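Local coordinates for protein flavin-containing monooxygenase (Allium sativum, PDB 6WPU) that binds flavin-adenine dinucleotide and, as an S-monooxygenase of garlic, probably oxygenates the sulfur of S-allyl-L-cysteine, at residues A[23-28]-A[356-361]; A[34-39]-A[349-354]; A[187-192]-A[219-224]; A[228-233]-A[289-294]; A[376-381]-A[389-394]. One frame throughout, in Å; residues are numbered along the deposited sequence. Where two conformers were deposited one is given.

Interaction 1 (A[23-28]-A[356-361]); sequences RHVAII and AVLSGR
Directly after L358, the residue that meets V25 and R23 across this contact, the hydroxyl oxygen of S359 is gripped by two groups: R361 N donates to S359 OG over 3.3 Å, making an ST turn, and E44 OE2 bonds to it as well. The same carboxylate oxygen forms a salt bridge with R361 NE, so one acid holds two residues of the turn that follows the helix. The fold is Rossmann-like: strand 24-28 is the central strand of the parallel five-stranded sheet, and helix 343-358 stops beside its start. G360, with positive phi, closes that helix in a Schellman motif, a conformation easy for a residue lacking CB. Branched apolar residues suit the buried seam. L358 and V25 reach toward each other tip to tip, and both also touch A175 on the neighbouring strand. Valine turns CG2 anti to its carbonyl carbon, which brings CG2 to 4.0 Å from L358 CD1. Just before the strand, the aliphatic base of the partly exposed R23 lies by the helix end, its CG 3.7 Å from L358 O.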
# COMPACT_ATOMS: atom_id res chain seq x y z
N ARG A 23 -4.02 -13.52 24.52
CA ARG A 23 -3.41 -12.22 24.75
C ARG A 23 -4.42 -11.13 24.42
O ARG A 23 -5.36 -11.35 23.66
CB ARG A 23 -2.14 -12.01 23.90
CG ARG A 23 -1.00 -12.95 24.24
CD ARG A 23 -0.70 -12.91 25.72
NE ARG A 23 0.50 -13.67 26.05
CZ ARG A 23 0.80 -14.13 27.26
NH1 ARG A 23 -0.03 -13.90 28.28
NH2 ARG A 23 1.91 -14.82 27.46
N HIS A 24 -4.21 -9.96 25.01
CA HIS A 24 -4.99 -8.77 24.71
C HIS A 24 -4.13 -7.84 23.84
O HIS A 24 -3.06 -7.40 24.27
CB HIS A 24 -5.44 -8.08 26.00
CG HIS A 24 -6.36 -6.93 25.77
ND1 HIS A 24 -7.56 -7.05 25.09
CD2 HIS A 24 -6.25 -5.62 26.10
CE1 HIS A 24 -8.14 -5.87 25.03
NE2 HIS A 24 -7.37 -4.98 25.64
N VAL A 25 -4.61 -7.56 22.63
CA VAL A 25 -3.78 -7.01 21.56
C VAL A 25 -4.42 -5.75 20.98
O VAL A 25 -5.62 -5.73 20.67
CB VAL A 25 -3.57 -8.04 20.43
CG1 VAL A 25 -2.56 -7.50 19.39
CG2 VAL A 25 -3.12 -9.37 21.04
N ALA A 26 -3.61 -4.71 20.79
CA ALA A 26 -4.08 -3.51 20.11
C ALA A 26 -3.83 -3.64 18.61
O ALA A 26 -2.79 -4.14 18.18
CB ALA A 26 -3.39 -2.26 20.64
N ILE A 27 -4.81 -3.18 17.83
CA ILE A 27 -4.68 -3.07 16.38
C ILE A 27 -4.78 -1.59 16.02
O ILE A 27 -5.78 -0.93 16.33
CB ILE A 27 -5.74 -3.89 15.64
CG1 ILE A 27 -5.55 -5.36 15.99
CG2 ILE A 27 -5.63 -3.67 14.12
CD1 ILE A 27 -6.76 -6.13 15.75
N ILE A 28 -3.74 -1.07 15.38
CA ILE A 28 -3.69 0.33 15.01
C ILE A 28 -4.02 0.41 13.53
O ILE A 28 -3.18 0.11 12.68
CB ILE A 28 -2.33 0.95 15.33
CG1 ILE A 28 -2.02 0.76 16.81
CG2 ILE A 28 -2.32 2.45 14.96
CD1 ILE A 28 -0.67 1.25 17.18
N ALA A 356 -0.81 -16.88 15.74
CA ALA A 356 -0.34 -18.18 16.18
C ALA A 356 0.91 -18.07 17.05
O ALA A 356 1.10 -18.87 17.97
CB ALA A 356 -0.08 -19.08 14.97
N VAL A 357 1.77 -17.09 16.77
CA VAL A 357 2.91 -16.84 17.65
C VAL A 357 2.43 -16.35 19.01
O VAL A 357 2.81 -16.90 20.06
CB VAL A 357 3.88 -15.83 16.99
CG1 VAL A 357 4.91 -15.35 18.00
CG2 VAL A 357 4.56 -16.44 15.78
N LEU A 358 1.57 -15.33 19.03
CA LEU A 358 1.09 -14.77 20.29
C LEU A 358 0.38 -15.81 21.15
O LEU A 358 0.46 -15.74 22.38
CB LEU A 358 0.14 -13.59 20.02
CG LEU A 358 0.88 -12.34 19.52
CD1 LEU A 358 -0.09 -11.24 19.17
CD2 LEU A 358 1.87 -11.87 20.59
N SER A 359 -0.31 -16.76 20.53
CA SER A 359 -1.01 -17.81 21.26
C SER A 359 -0.10 -18.94 21.70
O SER A 359 -0.57 -19.85 22.39
CB SER A 359 -2.15 -18.39 20.41
OG SER A 359 -1.63 -19.32 19.46
N GLY A 360 1.17 -18.91 21.31
CA GLY A 360 2.07 -20.00 21.64
C GLY A 360 1.92 -21.22 20.78
O GLY A 360 2.68 -22.18 20.96
N ARG A 361 0.98 -21.23 19.83
CA ARG A 361 0.82 -22.41 18.97
C ARG A 361 2.06 -22.66 18.12
O ARG A 361 2.40 -23.81 17.84
CB ARG A 361 -0.43 -22.24 18.09
CG ARG A 361 -0.55 -23.30 17.02
CD ARG A 361 -1.98 -23.46 16.56
NE ARG A 361 -2.47 -22.31 15.81
CZ ARG A 361 -2.16 -22.05 14.54
NH1 ARG A 361 -1.33 -22.85 13.87
NH2 ARG A 361 -2.67 -20.98 13.93

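Interaction 2 (A[34-39]-A[349-354]); sequences GLVTAR and LQSKWI
S351 points its CB at the flank of T37 where two helices come so close that the CA atoms of T37 and S351 are 5.1 Å apart, a spacing that small side chains allow. That CB, not the serine hydroxyl, makes the closest approach, 3.4 Å from T37 OG1. With chi1 at 56°, S351 OG stands between its own backbone N and carbonyl carbon and folds back to C347 O and E348 O of the preceding turn. T37 does likewise: OG1, lying beside the backbone N, bonds to A33 O. Each buried hydroxyl is therefore satisfied within its own helix, leaving the two residues to meet by van der Waals contact. Helix 32-43 follows the first strand of the Rossmann-like FAD-binding fold, and G34 belongs to its probable GxGxxG sequence; helix 343-358, from far along the chain, lies against it. V36 adds its CG1 branch at 4.0 Å from S351 OG. Flanking this tight, buried seam, R39 and K352 bring like charges near, R39 NH2 being 4.8 Å from K352 NZ, but each has an acid on the opposite helix: R39 NH2 pairs with E348 and K352 NZ with E40.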
# COMPACT_ATOMS: atom_id res chain seq x y z
N GLY A 34 -5.70 -3.94 9.09
CA GLY A 34 -6.29 -4.03 10.42
C GLY A 34 -7.53 -4.92 10.46
O GLY A 34 -7.74 -5.66 11.42
N LEU A 35 -8.37 -4.86 9.42
CA LEU A 35 -9.57 -5.69 9.41
C LEU A 35 -9.21 -7.17 9.47
O LEU A 35 -9.78 -7.92 10.27
CB LEU A 35 -10.41 -5.41 8.16
CG LEU A 35 -11.05 -4.03 8.13
CD1 LEU A 35 -11.58 -3.73 6.75
CD2 LEU A 35 -12.15 -3.95 9.17
N VAL A 36 -8.28 -7.62 8.61
CA VAL A 36 -8.01 -9.05 8.61
C VAL A 36 -7.20 -9.43 9.85
O VAL A 36 -7.35 -10.54 10.39
CB VAL A 36 -7.34 -9.49 7.28
CG1 VAL A 36 -5.87 -9.05 7.19
CG2 VAL A 36 -7.50 -11.00 7.08
N THR A 37 -6.38 -8.51 10.36
CA THR A 37 -5.64 -8.78 11.59
C THR A 37 -6.60 -9.00 12.76
O THR A 37 -6.40 -9.91 13.57
CB THR A 37 -4.66 -7.63 11.90
OG1 THR A 37 -3.66 -7.56 10.88
CG2 THR A 37 -3.96 -7.86 13.25
N ALA A 38 -7.65 -8.18 12.84
CA ALA A 38 -8.66 -8.36 13.88
C ALA A 38 -9.30 -9.73 13.78
O ALA A 38 -9.50 -10.41 14.80
CB ALA A 38 -9.72 -7.27 13.78
N ARG A 39 -9.63 -10.16 12.56
CA ARG A 39 -10.24 -11.47 12.38
C ARG A 39 -9.29 -12.58 12.82
O ARG A 39 -9.68 -13.48 13.58
CB ARG A 39 -10.66 -11.67 10.93
CG ARG A 39 -11.30 -13.03 10.66
CD ARG A 39 -11.52 -13.21 9.16
NE ARG A 39 -10.30 -13.64 8.50
CZ ARG A 39 -10.22 -14.04 7.23
NH1 ARG A 39 -11.30 -14.05 6.45
NH2 ARG A 39 -9.05 -14.43 6.73
N LEU A 349 -2.03 -13.65 5.78
CA LEU A 349 -1.08 -14.66 6.23
C LEU A 349 -0.14 -14.11 7.28
O LEU A 349 0.22 -14.82 8.23
CB LEU A 349 -0.32 -15.22 5.03
CG LEU A 349 -1.19 -16.05 4.10
CD1 LEU A 349 -0.46 -16.29 2.77
CD2 LEU A 349 -1.58 -17.39 4.76
N GLN A 350 0.26 -12.84 7.16
CA GLN A 350 1.07 -12.23 8.20
C GLN A 350 0.35 -12.25 9.54
O GLN A 350 0.94 -12.56 10.58
CB GLN A 350 1.42 -10.79 7.83
CG GLN A 350 2.46 -10.64 6.76
CD GLN A 350 2.84 -9.20 6.57
OE1 GLN A 350 2.00 -8.31 6.69
NE2 GLN A 350 4.12 -8.94 6.28
N SER A 351 -0.93 -11.88 9.55
CA SER A 351 -1.60 -11.76 10.83
C SER A 351 -1.99 -13.14 11.36
O SER A 351 -2.05 -13.34 12.58
CB SER A 351 -2.81 -10.84 10.69
OG SER A 351 -3.69 -11.31 9.68
N LYS A 352 -2.19 -14.10 10.46
CA LYS A 352 -2.36 -15.49 10.87
C LYS A 352 -1.11 -15.99 11.58
O LYS A 352 -1.19 -16.68 12.60
CB LYS A 352 -2.68 -16.35 9.64
CG LYS A 352 -3.37 -17.67 9.91
CD LYS A 352 -3.63 -18.42 8.60
CE LYS A 352 -4.67 -17.73 7.71
NZ LYS A 352 -6.06 -17.84 8.28
N TRP A 353 0.06 -15.63 11.06
CA TRP A 353 1.33 -15.99 11.70
C TRP A 353 1.47 -15.31 13.05
O TRP A 353 1.81 -15.96 14.06
CB TRP A 353 2.47 -15.59 10.77
CG TRP A 353 3.84 -15.97 11.22
CD1 TRP A 353 4.23 -17.15 11.79
CD2 TRP A 353 5.01 -15.15 11.14
NE1 TRP A 353 5.58 -17.12 12.07
CE2 TRP A 353 6.08 -15.90 11.67
CE3 TRP A 353 5.26 -13.85 10.67
CZ2 TRP A 353 7.39 -15.41 11.74
CZ3 TRP A 353 6.56 -13.36 10.74
CH2 TRP A 353 7.61 -14.14 11.27
N ILE A 354 1.21 -14.00 13.10
CA ILE A 354 1.33 -13.24 14.34
C ILE A 354 0.43 -13.85 15.42
O ILE A 354 0.86 -14.06 16.56
CB ILE A 354 1.00 -11.76 14.12
CG1 ILE A 354 2.05 -11.08 13.25
CG2 ILE A 354 0.86 -11.02 15.46
CD1 ILE A 354 1.57 -9.71 12.75

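Interaction 3 (A[187-192]-A[219-224]); sequences RFAEIP and VIIGSS
Residues 187-192 run as an extended loop, without regular hydrogen-bonded structure, past the end of strand 217-221; the two segments head in broadly opposite directions, and their backbones come nearest at A189 and I221, whose CA atoms are 7.5 Å apart. In the loop's alternating conformation A189 and I191 point toward the strand while the charged E190 points away. I221 uses both of its branches: CG2 meets A189 CB at 3.9 Å, and CD1 meets I191 CD1 at 3.7 Å. The two isoleucine side chains cross obliquely, with I191 CG1 also 3.9 Å from I221 CD1. The strand leads through G222 to S224, at the N-cap of helix 225-234, where S224 OG makes a weak bond to A227 N. Such a strand-turn-helix, with the sequence GSSASA, is consistent with the second dinucleotide-binding unit of flavin-containing monooxygenases. The loop covers this sheet from the side of I221: I191 also rests on I290 and I268, and A189 N is fastened to H292 ND1.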
# COMPACT_ATOMS: atom_id res chain seq x y z
N ARG A 187 6.85 10.79 -0.81
CA ARG A 187 8.23 11.07 -1.16
C ARG A 187 8.26 11.71 -2.55
O ARG A 187 7.30 11.61 -3.32
CB ARG A 187 9.10 9.81 -1.11
CG ARG A 187 9.04 8.92 -2.30
CD ARG A 187 9.85 7.63 -2.09
NE ARG A 187 11.25 7.84 -1.70
CZ ARG A 187 12.29 7.84 -2.54
NH1 ARG A 187 12.09 7.66 -3.84
NH2 ARG A 187 13.53 8.02 -2.08
N PHE A 188 9.38 12.35 -2.87
CA PHE A 188 9.42 13.30 -3.97
C PHE A 188 10.58 13.03 -4.91
O PHE A 188 11.56 12.38 -4.56
CB PHE A 188 9.53 14.72 -3.45
CG PHE A 188 8.39 15.11 -2.61
CD1 PHE A 188 7.23 15.60 -3.19
CD2 PHE A 188 8.44 14.94 -1.24
CE1 PHE A 188 6.16 15.94 -2.41
CE2 PHE A 188 7.37 15.28 -0.45
CZ PHE A 188 6.23 15.77 -1.03
N ALA A 189 10.46 13.57 -6.12
CA ALA A 189 11.54 13.55 -7.09
C ALA A 189 12.46 14.75 -6.87
O ALA A 189 12.05 15.77 -6.31
CB ALA A 189 10.98 13.56 -8.51
N GLU A 190 13.71 14.61 -7.28
CA GLU A 190 14.67 15.71 -7.27
C GLU A 190 14.71 16.27 -8.68
O GLU A 190 15.21 15.61 -9.60
CB GLU A 190 16.05 15.24 -6.82
CG GLU A 190 16.16 15.10 -5.31
CD GLU A 190 16.13 16.44 -4.61
OE1 GLU A 190 16.92 17.34 -5.00
OE2 GLU A 190 15.32 16.61 -3.67
N ILE A 191 14.18 17.47 -8.87
CA ILE A 191 14.02 18.08 -10.18
C ILE A 191 15.06 19.19 -10.33
O ILE A 191 15.01 20.18 -9.58
CB ILE A 191 12.60 18.64 -10.39
CG1 ILE A 191 11.54 17.62 -9.99
CG2 ILE A 191 12.41 19.04 -11.85
CD1 ILE A 191 10.13 18.24 -9.82
N PRO A 192 15.98 19.09 -11.29
CA PRO A 192 16.95 20.17 -11.51
C PRO A 192 16.26 21.49 -11.87
O PRO A 192 15.38 21.53 -12.72
CB PRO A 192 17.80 19.66 -12.68
CG PRO A 192 17.52 18.19 -12.76
CD PRO A 192 16.13 17.98 -12.25
N VAL A 219 3.28 17.59 -16.67
CA VAL A 219 4.36 16.61 -16.57
C VAL A 219 4.06 15.71 -15.37
O VAL A 219 3.78 16.20 -14.27
CB VAL A 219 5.73 17.30 -16.44
CG1 VAL A 219 6.83 16.25 -16.25
CG2 VAL A 219 6.01 18.16 -17.68
N ILE A 220 4.07 14.40 -15.61
CA ILE A 220 3.89 13.39 -14.57
C ILE A 220 5.23 12.70 -14.40
O ILE A 220 5.72 12.06 -15.34
CB ILE A 220 2.80 12.37 -14.94
CG1 ILE A 220 1.53 13.02 -15.49
CG2 ILE A 220 2.49 11.47 -13.77
CD1 ILE A 220 0.60 13.53 -14.47
N ILE A 221 5.82 12.81 -13.21
CA ILE A 221 7.08 12.13 -12.90
C ILE A 221 6.76 10.82 -12.19
O ILE A 221 6.23 10.84 -11.07
CB ILE A 221 8.01 12.99 -12.03
CG1 ILE A 221 8.22 14.37 -12.66
CG2 ILE A 221 9.34 12.29 -11.82
CD1 ILE A 221 8.91 15.34 -11.74
N GLY A 222 7.07 9.70 -12.82
CA GLY A 222 6.95 8.41 -12.15
C GLY A 222 7.28 7.27 -13.08
O GLY A 222 7.13 7.41 -14.30
N SER A 223 7.74 6.15 -12.53
CA SER A 223 8.12 5.00 -13.34
C SER A 223 7.15 3.83 -13.23
O SER A 223 7.34 2.82 -13.91
CB SER A 223 9.52 4.53 -12.95
OG SER A 223 9.58 4.30 -11.56
N SER A 224 6.12 3.94 -12.40
CA SER A 224 5.18 2.86 -12.18
C SER A 224 4.02 2.92 -13.18
O SER A 224 3.80 3.92 -13.87
CB SER A 224 4.63 2.92 -10.76
OG SER A 224 3.78 4.05 -10.61

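Interaction 4 (A[228-233]-A[289-294]); sequences VDISRD and VIMHCT. With SO4 (sulfate ion), chain D.
I230 places CG2 anti to its backbone N, and M291 reaches out extended from the strand, its CG anti to the backbone N (chi1 178°), which carries SD toward the helix, 3.8 Å from I230 CG2. The bend at the last torsion (chi3 -46°) then sets only the methyl, M291 CE, 4.2 Å from I230 CG2; the two side chains cross at a slant. On the other branch of isoleucine, I230 CD1 lies 4.1 Å from C293 SG in one conformer, a contact that is doubtful because the cysteine was deposited in two. Helix 225-234 follows strand 217-221 and packs across the face of its sheet, the beta-alpha element of a Rossmann-like unit; I220 of that strand touches both I230 and M291, so the helix sits over two adjacent strands. A flexible thioether and a beta-branched residue fit closely in such an interior. On another flank of the helix, R232 presents its guanidinium edge-on to a sulfate, probably from the crystallisation liquor. R232 NH2 gives a bond of 2.6 Å to sulfate O3, and R232 NH1 a nearly straight one of 3.0 Å (173°) to sulfate O1. One helical turn back, D229 OD1 takes R232 NH2 in a salt bridge of 3.2 Å, which steadies the guanidinium; D229 OD1 also forms a salt bridge with R437. R90 NH1 is a further donor to the sulfate.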
# COMPACT_ATOMS: atom_id res chain seq x y z
N VAL A 228 1.25 5.91 -15.22
CA VAL A 228 0.62 5.85 -16.54
C VAL A 228 -0.89 5.98 -16.42
O VAL A 228 -1.53 6.64 -17.25
CB VAL A 228 1.04 4.56 -17.27
CG1 VAL A 228 0.45 4.53 -18.66
CG2 VAL A 228 2.55 4.48 -17.35
N ASP A 229 -1.49 5.36 -15.39
CA ASP A 229 -2.93 5.49 -15.16
C ASP A 229 -3.33 6.95 -14.97
O ASP A 229 -4.33 7.42 -15.54
CB ASP A 229 -3.35 4.69 -13.90
CG ASP A 229 -3.53 3.21 -14.16
OD1 ASP A 229 -3.79 2.82 -15.32
OD2 ASP A 229 -3.42 2.43 -13.19
N ILE A 230 -2.61 7.67 -14.12
CA ILE A 230 -2.96 9.06 -13.87
C ILE A 230 -2.77 9.88 -15.14
O ILE A 230 -3.63 10.70 -15.49
CB ILE A 230 -2.13 9.60 -12.69
CG1 ILE A 230 -2.63 8.96 -11.39
CG2 ILE A 230 -2.23 11.13 -12.65
CD1 ILE A 230 -2.01 9.53 -10.14
N SER A 231 -1.66 9.65 -15.85
CA SER A 231 -1.41 10.34 -17.12
C SER A 231 -2.57 10.15 -18.08
O SER A 231 -3.03 11.12 -18.70
CB SER A 231 -0.11 9.83 -17.76
OG SER A 231 0.98 10.04 -16.88
N ARG A 232 -3.04 8.91 -18.24
CA ARG A 232 -4.15 8.68 -19.15
C ARG A 232 -5.41 9.38 -18.67
O ARG A 232 -6.18 9.93 -19.47
CB ARG A 232 -4.39 7.17 -19.32
CG ARG A 232 -3.26 6.47 -20.07
CD ARG A 232 -3.65 5.08 -20.52
NE ARG A 232 -4.01 4.24 -19.39
CZ ARG A 232 -5.24 3.82 -19.13
NH1 ARG A 232 -6.25 4.14 -19.94
NH2 ARG A 232 -5.46 3.08 -18.06
N ASP A 233 -5.63 9.40 -17.34
CA ASP A 233 -6.78 10.10 -16.78
C ASP A 233 -6.69 11.60 -17.07
O ASP A 233 -7.64 12.20 -17.56
CB ASP A 233 -6.86 9.83 -15.27
CG ASP A 233 -8.25 10.06 -14.70
OD1 ASP A 233 -9.23 9.52 -15.26
OD2 ASP A 233 -8.36 10.76 -13.67
N VAL A 289 1.80 22.44 -14.99
CA VAL A 289 1.72 21.61 -13.79
C VAL A 289 2.79 20.51 -13.85
O VAL A 289 2.90 19.81 -14.86
CB VAL A 289 0.34 20.96 -13.60
CG1 VAL A 289 0.28 20.17 -12.25
CG2 VAL A 289 -0.76 21.98 -13.68
N ILE A 290 3.53 20.35 -12.76
CA ILE A 290 4.40 19.19 -12.55
C ILE A 290 3.82 18.39 -11.40
O ILE A 290 3.63 18.93 -10.31
CB ILE A 290 5.85 19.59 -12.26
CG1 ILE A 290 6.47 20.33 -13.45
CG2 ILE A 290 6.67 18.35 -11.92
CD1 ILE A 290 7.84 20.87 -13.18
N MET A 291 3.54 17.11 -11.63
CA MET A 291 3.00 16.24 -10.60
C MET A 291 4.04 15.16 -10.27
O MET A 291 4.50 14.46 -11.18
CB MET A 291 1.68 15.60 -11.04
CG MET A 291 1.12 14.62 -9.98
SD MET A 291 -0.33 13.68 -10.52
CE MET A 291 -1.36 14.95 -11.27
N HIS A 292 4.42 15.05 -9.00
CA HIS A 292 5.27 13.95 -8.56
C HIS A 292 4.40 12.72 -8.32
O HIS A 292 3.57 12.71 -7.41
CB HIS A 292 6.02 14.27 -7.27
CG HIS A 292 6.84 15.53 -7.31
ND1 HIS A 292 8.18 15.54 -7.01
CD2 HIS A 292 6.49 16.81 -7.57
CE1 HIS A 292 8.64 16.78 -7.11
NE2 HIS A 292 7.63 17.57 -7.45
N CYS A 293 4.56 11.68 -9.15
CA CYS A 293 3.96 10.38 -8.84
C CYS A 293 5.05 9.43 -8.35
O CYS A 293 5.27 8.35 -8.89
CB CYS A 293 3.20 9.82 -10.05
SG CYS A 293 1.92 8.52 -9.66
N THR A 294 5.74 9.88 -7.31
CA THR A 294 6.96 9.25 -6.83
C THR A 294 6.75 8.43 -5.55
O THR A 294 7.72 8.01 -4.93
CB THR A 294 8.01 10.33 -6.60
OG1 THR A 294 7.36 11.50 -6.07
CG2 THR A 294 8.70 10.71 -7.92
S SO4 D . -8.93 2.14 -18.12
O1 SO4 D . -8.95 3.23 -19.10
O2 SO4 D . -8.74 0.88 -18.83
O3 SO4 D . -7.81 2.32 -17.20
O4 SO4 D . -10.17 2.15 -17.34

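Interaction 5 (A[376-381]-A[389-394]); sequences AYYKQM and RYTHNI
M381, near the end of helix 367-383, can be followed from its CB, which points toward T391 in the type I beta turn Y390 to N393 that lies in the loop before the next helix. Its CG passes over the rim of one face of the Y377 ring, 4.1 Å above the plane. SD comes next, 3.7 Å from T391 OG1, and the chain then bends (chi3 60°), laying the methyl CE 3.6 Å from T391 OG1 and 4.0 Å from Y390 C. The methionine thus crosses the threonine at about a right angle, a fit that its unbranched, pliant chain makes easy. T391 divides its two branches by character. OG1 lies beside the backbone N and is bonded to K388 O and R315 NE, whereas CG2 is directed between the two tyrosines, 3.9 Å from both Y377 CE2 and Y378 CE1. R315 also makes a cation-pi contact with Y378, so this one arginine joins both sides of the contact. Within the turn, N393 N bonds to Y390 O, and H392 beyond T391 is held by V316 N and H322. Tyrosine is long enough to span the gap from the helix: Y377 OH donates to T391 O over 2.8 Å, from a position tilted 24° out of that carbonyl's plane.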
# COMPACT_ATOMS: atom_id res chain seq x y z
N ALA A 376 21.60 -11.01 7.75
CA ALA A 376 21.90 -11.80 6.55
C ALA A 376 21.15 -11.24 5.35
O ALA A 376 21.71 -11.16 4.25
CB ALA A 376 21.52 -13.26 6.78
N TYR A 377 19.89 -10.86 5.54
CA TYR A 377 19.12 -10.29 4.44
C TYR A 377 19.75 -8.97 3.97
O TYR A 377 19.91 -8.76 2.77
CB TYR A 377 17.67 -10.09 4.88
CG TYR A 377 16.79 -9.51 3.80
CD1 TYR A 377 16.47 -10.23 2.66
CD2 TYR A 377 16.27 -8.24 3.93
CE1 TYR A 377 15.66 -9.68 1.67
CE2 TYR A 377 15.46 -7.69 2.96
CZ TYR A 377 15.15 -8.42 1.83
OH TYR A 377 14.34 -7.84 0.87
N TYR A 378 20.13 -8.10 4.90
CA TYR A 378 20.74 -6.82 4.53
C TYR A 378 22.03 -7.02 3.75
O TYR A 378 22.35 -6.24 2.85
CB TYR A 378 21.03 -5.98 5.78
CG TYR A 378 19.82 -5.40 6.48
CD1 TYR A 378 18.55 -5.45 5.91
CD2 TYR A 378 19.95 -4.78 7.71
CE1 TYR A 378 17.44 -4.90 6.56
CE2 TYR A 378 18.86 -4.23 8.37
CZ TYR A 378 17.61 -4.29 7.79
OH TYR A 378 16.54 -3.73 8.46
N LYS A 379 22.78 -8.07 4.09
CA LYS A 379 24.05 -8.32 3.42
C LYS A 379 23.84 -8.94 2.05
O LYS A 379 24.63 -8.66 1.13
CB LYS A 379 24.94 -9.21 4.29
CG LYS A 379 25.87 -8.42 5.21
CD LYS A 379 26.50 -9.31 6.27
CE LYS A 379 27.22 -8.50 7.33
NZ LYS A 379 26.79 -8.89 8.71
N GLN A 380 22.81 -9.78 1.88
CA GLN A 380 22.42 -10.23 0.55
C GLN A 380 22.07 -9.04 -0.35
O GLN A 380 22.53 -8.97 -1.49
CB GLN A 380 21.23 -11.18 0.62
CG GLN A 380 21.54 -12.58 1.07
CD GLN A 380 20.25 -13.33 1.35
OE1 GLN A 380 19.95 -13.63 2.50
NE2 GLN A 380 19.48 -13.61 0.31
N MET A 381 21.23 -8.13 0.14
CA MET A 381 20.91 -6.93 -0.63
C MET A 381 22.18 -6.19 -1.03
O MET A 381 22.36 -5.82 -2.19
CB MET A 381 20.00 -6.00 0.17
CG MET A 381 18.60 -6.51 0.47
SD MET A 381 17.64 -5.25 1.32
CE MET A 381 17.67 -3.91 0.10
N ARG A 389 16.29 1.45 -0.16
CA ARG A 389 14.87 1.76 -0.26
C ARG A 389 14.05 0.62 -0.84
O ARG A 389 12.82 0.70 -0.80
CB ARG A 389 14.66 3.04 -1.08
CG ARG A 389 14.99 2.95 -2.56
CD ARG A 389 14.84 4.34 -3.23
NE ARG A 389 15.21 4.33 -4.65
CZ ARG A 389 16.46 4.29 -5.10
NH1 ARG A 389 17.48 4.24 -4.25
NH2 ARG A 389 16.70 4.28 -6.41
N TYR A 390 14.68 -0.44 -1.35
CA TYR A 390 13.96 -1.62 -1.82
C TYR A 390 13.90 -2.73 -0.78
O TYR A 390 13.56 -3.87 -1.13
CB TYR A 390 14.60 -2.14 -3.11
CG TYR A 390 14.56 -1.14 -4.25
CD1 TYR A 390 13.35 -0.62 -4.70
CD2 TYR A 390 15.72 -0.70 -4.85
CE1 TYR A 390 13.32 0.30 -5.72
CE2 TYR A 390 15.69 0.23 -5.87
CZ TYR A 390 14.50 0.72 -6.30
OH TYR A 390 14.49 1.64 -7.32
N THR A 391 14.22 -2.44 0.48
CA THR A 391 14.30 -3.50 1.49
C THR A 391 13.00 -4.30 1.57
O THR A 391 13.03 -5.53 1.72
CB THR A 391 14.64 -2.91 2.86
OG1 THR A 391 15.94 -2.32 2.84
CG2 THR A 391 14.62 -4.01 3.96
N HIS A 392 11.86 -3.63 1.48
CA HIS A 392 10.57 -4.29 1.67
C HIS A 392 9.85 -4.55 0.35
O HIS A 392 8.68 -4.95 0.36
CB HIS A 392 9.69 -3.45 2.60
CG HIS A 392 10.37 -3.12 3.88
ND1 HIS A 392 10.80 -4.09 4.77
CD2 HIS A 392 10.75 -1.93 4.41
CE1 HIS A 392 11.39 -3.51 5.80
NE2 HIS A 392 11.38 -2.20 5.60
N ASN A 393 10.53 -4.31 -0.77
CA ASN A 393 10.03 -4.66 -2.09
C ASN A 393 10.23 -6.15 -2.29
O ASN A 393 11.37 -6.62 -2.34
CB ASN A 393 10.78 -3.85 -3.15
CG ASN A 393 10.28 -4.11 -4.56
OD1 ASN A 393 9.85 -5.21 -4.90
ND2 ASN A 393 10.35 -3.08 -5.39
N ILE A 394 9.14 -6.91 -2.39
CA ILE A 394 9.27 -8.36 -2.56
C ILE A 394 8.45 -8.84 -3.76
O ILE A 394 7.98 -9.98 -3.79
CB ILE A 394 8.89 -9.12 -1.27
CG1 ILE A 394 7.41 -8.95 -0.92
CG2 ILE A 394 9.70 -8.63 -0.07
CD1 ILE A 394 7.00 -9.71 0.35

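Overall arrangement
From the N terminus, strand 24-28 and helix 32-43 open interactions 1 and 2, which close only when the chain returns through helix 343-358. Interaction 2 is nested inside interaction 1, and the two touch where I27 packs on G34, T37 and A38. Within both large loops lie interactions 3 and 4, in series, on the opposite side of the chain's centre; they share the mixed sheet, where strands 217-221 and 289-292 are neighbours and I221 O probably bonds to C293 N. Interaction 5 follows once all the others have closed and folds a short loop onto helix 367-383. Its R389 touches R187 of interaction 3, though the centres of interactions 3 and 5 lie about 23 Å apart.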